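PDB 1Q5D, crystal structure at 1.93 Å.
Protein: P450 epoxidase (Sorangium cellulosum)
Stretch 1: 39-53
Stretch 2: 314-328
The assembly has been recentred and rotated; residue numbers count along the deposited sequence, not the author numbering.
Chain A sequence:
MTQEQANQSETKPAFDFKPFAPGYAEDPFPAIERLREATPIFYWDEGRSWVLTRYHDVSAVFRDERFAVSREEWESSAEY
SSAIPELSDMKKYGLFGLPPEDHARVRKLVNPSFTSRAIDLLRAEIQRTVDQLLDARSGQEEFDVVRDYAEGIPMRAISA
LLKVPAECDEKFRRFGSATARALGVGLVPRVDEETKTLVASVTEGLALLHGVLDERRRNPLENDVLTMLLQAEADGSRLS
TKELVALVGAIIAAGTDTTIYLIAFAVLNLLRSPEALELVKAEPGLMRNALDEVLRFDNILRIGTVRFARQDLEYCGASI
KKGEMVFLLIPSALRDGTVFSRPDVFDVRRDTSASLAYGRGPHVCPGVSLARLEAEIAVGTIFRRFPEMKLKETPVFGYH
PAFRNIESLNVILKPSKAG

Stretch 1, residues 39-53: TPIFYWDEGRSWVLT
Stretch 2 314-328: EYCGASIKKGEMVFL

The two stretches join as neighbouring parallel strands of one sheet, and the indole of Trp50 from the first packs against strand 318-320 of the second; 849 Å² is buried between them, both sides summed. Stretch 1 is itself a hairpin, strands 41-44 and 49-52 linked by a type I turn from Asp45 to Arg48. Its second strand runs beside strand 325-328, N-to-C directions 26° apart, with Trp50 paired to Val326, Val51 to Phe327 and Leu52 to Leu328 at CA-CA distances of 4.6, 4.6 and 5.1 Å. Three backbone hydrogen bonds fix this register: Trp50 N to Met325 O (2.9 Å), Phe327 N to Trp50 O (2.6 Å) and Leu52 N to Phe327 O (2.8 Å). A water donates to Arg48 O (2.7 Å) and accepts from Met325 N (3.0 Å).

Trp50 (chi1 m, chi2 100°) loses 129 Å² to stretch 2. One face of its indole covers Ala318 CB, 4.0 Å from the six-membered ring centroid, and Ile320 CG1, 4.0 Å from that of the five-membered ring. At the ring edge Trp50 NE1 donates to OE1 of Glu324 (m, t, chi3 -51°) at 3.0 Å, satisfying the indole's polar atom; the same OE1 accepts from Lys321 N (2.8 Å) within the type II turn Lys321-Glu324.

Leu52 (m, t) shares the Trp50 face of the sheet, packing its CD1 on Val326 CG1 (3.8 Å) and its CD2 on Cys316 SG (4.1 Å). Ile41 (t, t) extends this apolar layer: its CG2 meets Ala318 CB at 3.9 Å and its CD1 meets Ile320 CD1 at 4.0 Å. Such branched aliphatics fill buried space without bringing in polar groups. The type I' turn Tyr315-Ala318 places Gly317 at phi/psi 92/13, where a CB would jam against the preceding carbonyl.

On the other face, Trp44 (t, chi2 21°) directs its edge toward the face of Phe327 (chi1 -105°, chi2 108°), centroids 5.7 Å apart and planes at 63°. Ser49 (p) OG, 3.3 Å from Phe327 CD1, is buried without a polar partner.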

# COMPACT_ATOMS: atom_id res chain seq x y z
N THR A 39 -6.90 5.74 25.61
CA THR A 39 -8.24 5.81 25.04
C THR A 39 -8.39 4.93 23.79
O THR A 39 -7.41 4.72 23.05
CB THR A 39 -8.61 7.27 24.72
OG1 THR A 39 -9.96 7.33 24.26
CG2 THR A 39 -7.81 7.79 23.51
N PRO A 40 -9.59 4.39 23.57
CA PRO A 40 -9.89 3.62 22.36
C PRO A 40 -10.21 4.52 21.17
O PRO A 40 -10.16 4.06 20.03
CB PRO A 40 -11.16 2.87 22.74
CG PRO A 40 -11.87 3.86 23.67
CD PRO A 40 -10.74 4.44 24.49
N ILE A 41 -10.54 5.79 21.44
CA ILE A 41 -10.95 6.71 20.38
C ILE A 41 -10.69 8.16 20.78
O ILE A 41 -10.82 8.55 21.95
CB ILE A 41 -12.45 6.51 20.03
CG1 ILE A 41 -12.81 7.20 18.71
CG2 ILE A 41 -13.35 6.99 21.18
CD1 ILE A 41 -14.20 6.89 18.20
N PHE A 42 -10.29 8.97 19.81
CA PHE A 42 -10.14 10.39 20.03
C PHE A 42 -10.41 11.14 18.74
O PHE A 42 -10.34 10.56 17.65
CB PHE A 42 -8.76 10.72 20.59
CG PHE A 42 -7.63 10.48 19.62
CD1 PHE A 42 -7.24 11.47 18.72
CD2 PHE A 42 -6.92 9.28 19.64
CE1 PHE A 42 -6.18 11.27 17.85
CE2 PHE A 42 -5.85 9.07 18.77
CZ PHE A 42 -5.49 10.08 17.86
N TYR A 43 -10.74 12.43 18.87
CA TYR A 43 -10.93 13.26 17.69
C TYR A 43 -9.63 13.95 17.32
O TYR A 43 -8.97 14.59 18.16
CB TYR A 43 -12.05 14.29 17.89
CG TYR A 43 -12.53 14.88 16.59
CD1 TYR A 43 -13.53 14.26 15.86
CD2 TYR A 43 -11.96 16.04 16.06
CE1 TYR A 43 -13.97 14.78 14.66
CE2 TYR A 43 -12.39 16.57 14.86
CZ TYR A 43 -13.40 15.93 14.17
OH TYR A 43 -13.85 16.43 12.97
N TRP A 44 -9.24 13.81 16.05
CA TRP A 44 -8.00 14.37 15.55
C TRP A 44 -8.33 15.70 14.88
O TRP A 44 -8.90 15.71 13.80
CB TRP A 44 -7.38 13.43 14.52
CG TRP A 44 -6.09 13.92 13.91
CD1 TRP A 44 -5.24 14.88 14.41
CD2 TRP A 44 -5.51 13.48 12.68
NE1 TRP A 44 -4.17 15.06 13.56
CE2 TRP A 44 -4.31 14.21 12.50
CE3 TRP A 44 -5.87 12.53 11.72
CZ2 TRP A 44 -3.49 14.02 11.39
CZ3 TRP A 44 -5.06 12.36 10.62
CH2 TRP A 44 -3.87 13.08 10.47
N ASP A 45 -7.98 16.80 15.54
CA ASP A 45 -8.35 18.12 15.06
C ASP A 45 -7.96 18.38 13.60
O ASP A 45 -8.82 18.65 12.76
CB ASP A 45 -7.80 19.22 16.00
CG ASP A 45 -6.28 19.17 16.18
OD1 ASP A 45 -5.72 20.14 16.75
OD2 ASP A 45 -5.54 18.23 15.77
N GLU A 46 -6.67 18.29 13.28
CA GLU A 46 -6.23 18.63 11.93
C GLU A 46 -6.72 17.62 10.90
O GLU A 46 -6.96 17.97 9.73
CB GLU A 46 -4.71 18.76 11.87
CG GLU A 46 -4.20 19.10 10.48
CD GLU A 46 -2.72 19.39 10.45
OE1 GLU A 46 -2.05 19.13 11.47
OE2 GLU A 46 -2.22 19.86 9.38
N GLY A 47 -6.89 16.38 11.32
CA GLY A 47 -7.40 15.36 10.43
C GLY A 47 -8.90 15.45 10.26
O GLY A 47 -9.47 14.83 9.37
N ARG A 48 -9.56 16.23 11.12
CA ARG A 48 -11.02 16.34 11.08
C ARG A 48 -11.69 14.98 11.09
O ARG A 48 -12.60 14.72 10.30
CB ARG A 48 -11.50 17.11 9.84
CG ARG A 48 -10.99 18.54 9.69
CD ARG A 48 -10.64 18.90 8.25
NE ARG A 48 -11.82 18.94 7.39
CZ ARG A 48 -11.82 18.70 6.09
NH1 ARG A 48 -10.71 18.37 5.44
NH2 ARG A 48 -12.95 18.78 5.41
N SER A 49 -11.25 14.09 11.97
CA SER A 49 -11.88 12.78 12.02
C SER A 49 -11.59 12.09 13.33
O SER A 49 -10.65 12.45 14.03
CB SER A 49 -11.38 11.91 10.86
OG SER A 49 -10.05 11.52 11.08
N TRP A 50 -12.41 11.10 13.67
CA TRP A 50 -12.15 10.25 14.82
C TRP A 50 -11.02 9.27 14.51
O TRP A 50 -10.82 8.92 13.34
CB TRP A 50 -13.42 9.49 15.16
CG TRP A 50 -14.53 10.38 15.62
CD1 TRP A 50 -15.59 10.83 14.87
CD2 TRP A 50 -14.69 10.93 16.92
NE1 TRP A 50 -16.40 11.62 15.65
CE2 TRP A 50 -15.86 11.70 16.91
CE3 TRP A 50 -13.96 10.83 18.12
CZ2 TRP A 50 -16.34 12.37 18.04
CZ3 TRP A 50 -14.42 11.52 19.24
CH2 TRP A 50 -15.60 12.27 19.19
N VAL A 51 -10.33 8.80 15.55
CA VAL A 51 -9.19 7.88 15.40
C VAL A 51 -9.37 6.70 16.36
O VAL A 51 -9.50 6.90 17.58
CB VAL A 51 -7.85 8.57 15.71
CG1 VAL A 51 -6.69 7.58 15.69
CG2 VAL A 51 -7.58 9.71 14.71
N LEU A 52 -9.39 5.49 15.82
CA LEU A 52 -9.49 4.29 16.65
C LEU A 52 -8.12 3.65 16.85
O LEU A 52 -7.40 3.37 15.87
CB LEU A 52 -10.48 3.29 16.04
CG LEU A 52 -11.94 3.74 16.07
CD1 LEU A 52 -12.78 2.95 15.09
CD2 LEU A 52 -12.49 3.60 17.49
N THR A 53 -7.77 3.40 18.11
CA THR A 53 -6.43 2.97 18.48
C THR A 53 -6.23 1.49 18.80
O THR A 53 -5.10 1.05 18.90
CB THR A 53 -5.96 3.75 19.72
OG1 THR A 53 -6.91 3.56 20.78
CG2 THR A 53 -5.96 5.26 19.46
N GLU A 314 -23.12 5.79 18.61
CA GLU A 314 -22.17 5.85 19.72
C GLU A 314 -21.16 4.72 19.56
O GLU A 314 -21.53 3.58 19.29
CB GLU A 314 -22.90 5.72 21.07
CG GLU A 314 -22.94 7.02 21.88
CD GLU A 314 -23.91 8.04 21.29
OE1 GLU A 314 -23.79 9.23 21.62
OE2 GLU A 314 -24.78 7.64 20.49
N TYR A 315 -19.88 5.04 19.73
CA TYR A 315 -18.82 4.06 19.52
C TYR A 315 -17.64 4.30 20.46
O TYR A 315 -16.99 5.35 20.40
CB TYR A 315 -18.36 4.08 18.05
CG TYR A 315 -17.83 2.76 17.54
CD1 TYR A 315 -18.66 1.87 16.84
CD2 TYR A 315 -16.51 2.38 17.75
CE1 TYR A 315 -18.18 0.65 16.39
CE2 TYR A 315 -16.02 1.16 17.29
CZ TYR A 315 -16.85 0.31 16.61
OH TYR A 315 -16.37 -0.90 16.15
N CYS A 316 -17.37 3.32 21.32
CA CYS A 316 -16.25 3.40 22.25
C CYS A 316 -16.36 4.63 23.17
O CYS A 316 -15.36 5.15 23.65
CB CYS A 316 -14.91 3.42 21.50
SG CYS A 316 -14.48 1.87 20.64
N GLY A 317 -17.59 5.08 23.40
CA GLY A 317 -17.84 6.20 24.29
C GLY A 317 -17.85 7.55 23.58
O GLY A 317 -17.82 8.60 24.23
N ALA A 318 -17.90 7.52 22.25
CA ALA A 318 -17.95 8.75 21.48
C ALA A 318 -19.26 8.87 20.71
O ALA A 318 -19.81 7.87 20.24
CB ALA A 318 -16.77 8.84 20.52
N SER A 319 -19.74 10.10 20.57
CA SER A 319 -20.96 10.36 19.81
C SER A 319 -20.59 10.76 18.40
O SER A 319 -20.35 11.94 18.12
CB SER A 319 -21.77 11.46 20.48
OG SER A 319 -22.12 11.08 21.80
N ILE A 320 -20.55 9.78 17.51
CA ILE A 320 -20.15 10.00 16.13
C ILE A 320 -21.35 10.36 15.28
O ILE A 320 -22.37 9.66 15.29
CB ILE A 320 -19.43 8.75 15.57
CG1 ILE A 320 -18.25 8.38 16.47
CG2 ILE A 320 -18.98 8.99 14.13
CD1 ILE A 320 -17.55 7.08 16.10
N LYS A 321 -21.24 11.44 14.52
CA LYS A 321 -22.34 11.89 13.68
C LYS A 321 -22.25 11.38 12.25
O LYS A 321 -21.18 11.03 11.75
CB LYS A 321 -22.45 13.42 13.71
CG LYS A 321 -22.51 14.02 15.11
CD LYS A 321 -23.65 13.44 15.95
CE LYS A 321 -23.76 14.14 17.31
NZ LYS A 321 -24.33 13.24 18.37
N LYS A 322 -23.40 11.33 11.58
CA LYS A 322 -23.48 10.91 10.19
C LYS A 322 -22.53 11.69 9.30
O LYS A 322 -22.48 12.91 9.36
CB LYS A 322 -24.91 11.09 9.68
CG LYS A 322 -25.09 10.74 8.21
CD LYS A 322 -26.56 10.70 7.84
CE LYS A 322 -26.72 10.66 6.33
NZ LYS A 322 -26.37 9.32 5.81
N GLY A 323 -21.77 10.97 8.47
CA GLY A 323 -20.88 11.60 7.51
C GLY A 323 -19.51 12.01 8.05
O GLY A 323 -18.70 12.57 7.32
N GLU A 324 -19.27 11.72 9.33
CA GLU A 324 -17.98 11.99 9.95
C GLU A 324 -16.96 10.90 9.61
O GLU A 324 -17.28 9.72 9.56
CB GLU A 324 -18.11 12.12 11.47
CG GLU A 324 -18.82 13.38 11.95
CD GLU A 324 -18.56 13.69 13.42
OE1 GLU A 324 -18.75 12.80 14.28
OE2 GLU A 324 -18.16 14.83 13.72
N MET A 325 -15.72 11.32 9.39
CA MET A 325 -14.64 10.42 9.02
C MET A 325 -14.06 9.70 10.24
O MET A 325 -13.98 10.26 11.35
CB MET A 325 -13.54 11.17 8.25
CG MET A 325 -12.42 10.27 7.71
SD MET A 325 -11.47 11.04 6.37
CE MET A 325 -10.54 12.17 7.28
N VAL A 326 -13.67 8.45 10.04
CA VAL A 326 -13.00 7.71 11.09
C VAL A 326 -11.72 7.08 10.55
O VAL A 326 -11.76 6.37 9.54
CB VAL A 326 -13.91 6.59 11.65
CG1 VAL A 326 -13.28 5.96 12.85
CG2 VAL A 326 -15.32 7.15 11.98
N PHE A 327 -10.60 7.35 11.22
CA PHE A 327 -9.32 6.74 10.92
C PHE A 327 -9.07 5.50 11.78
O PHE A 327 -9.21 5.54 13.00
CB PHE A 327 -8.19 7.73 11.16
CG PHE A 327 -7.59 8.31 9.91
CD1 PHE A 327 -7.84 9.63 9.55
CD2 PHE A 327 -6.75 7.55 9.10
CE1 PHE A 327 -7.27 10.18 8.39
CE2 PHE A 327 -6.17 8.09 7.95
CZ PHE A 327 -6.44 9.41 7.60
N LEU A 328 -8.71 4.41 11.12
CA LEU A 328 -8.32 3.18 11.79
C LEU A 328 -6.82 3.26 11.95
O LEU A 328 -6.12 3.23 10.95
CB LEU A 328 -8.68 1.99 10.89
CG LEU A 328 -10.14 1.55 10.91
CD1 LEU A 328 -11.13 2.70 10.94
CD2 LEU A 328 -10.48 0.59 9.77
O HOH W 1 -16.13 15.75 12.00
O HOH W 2 -14.94 14.22 9.12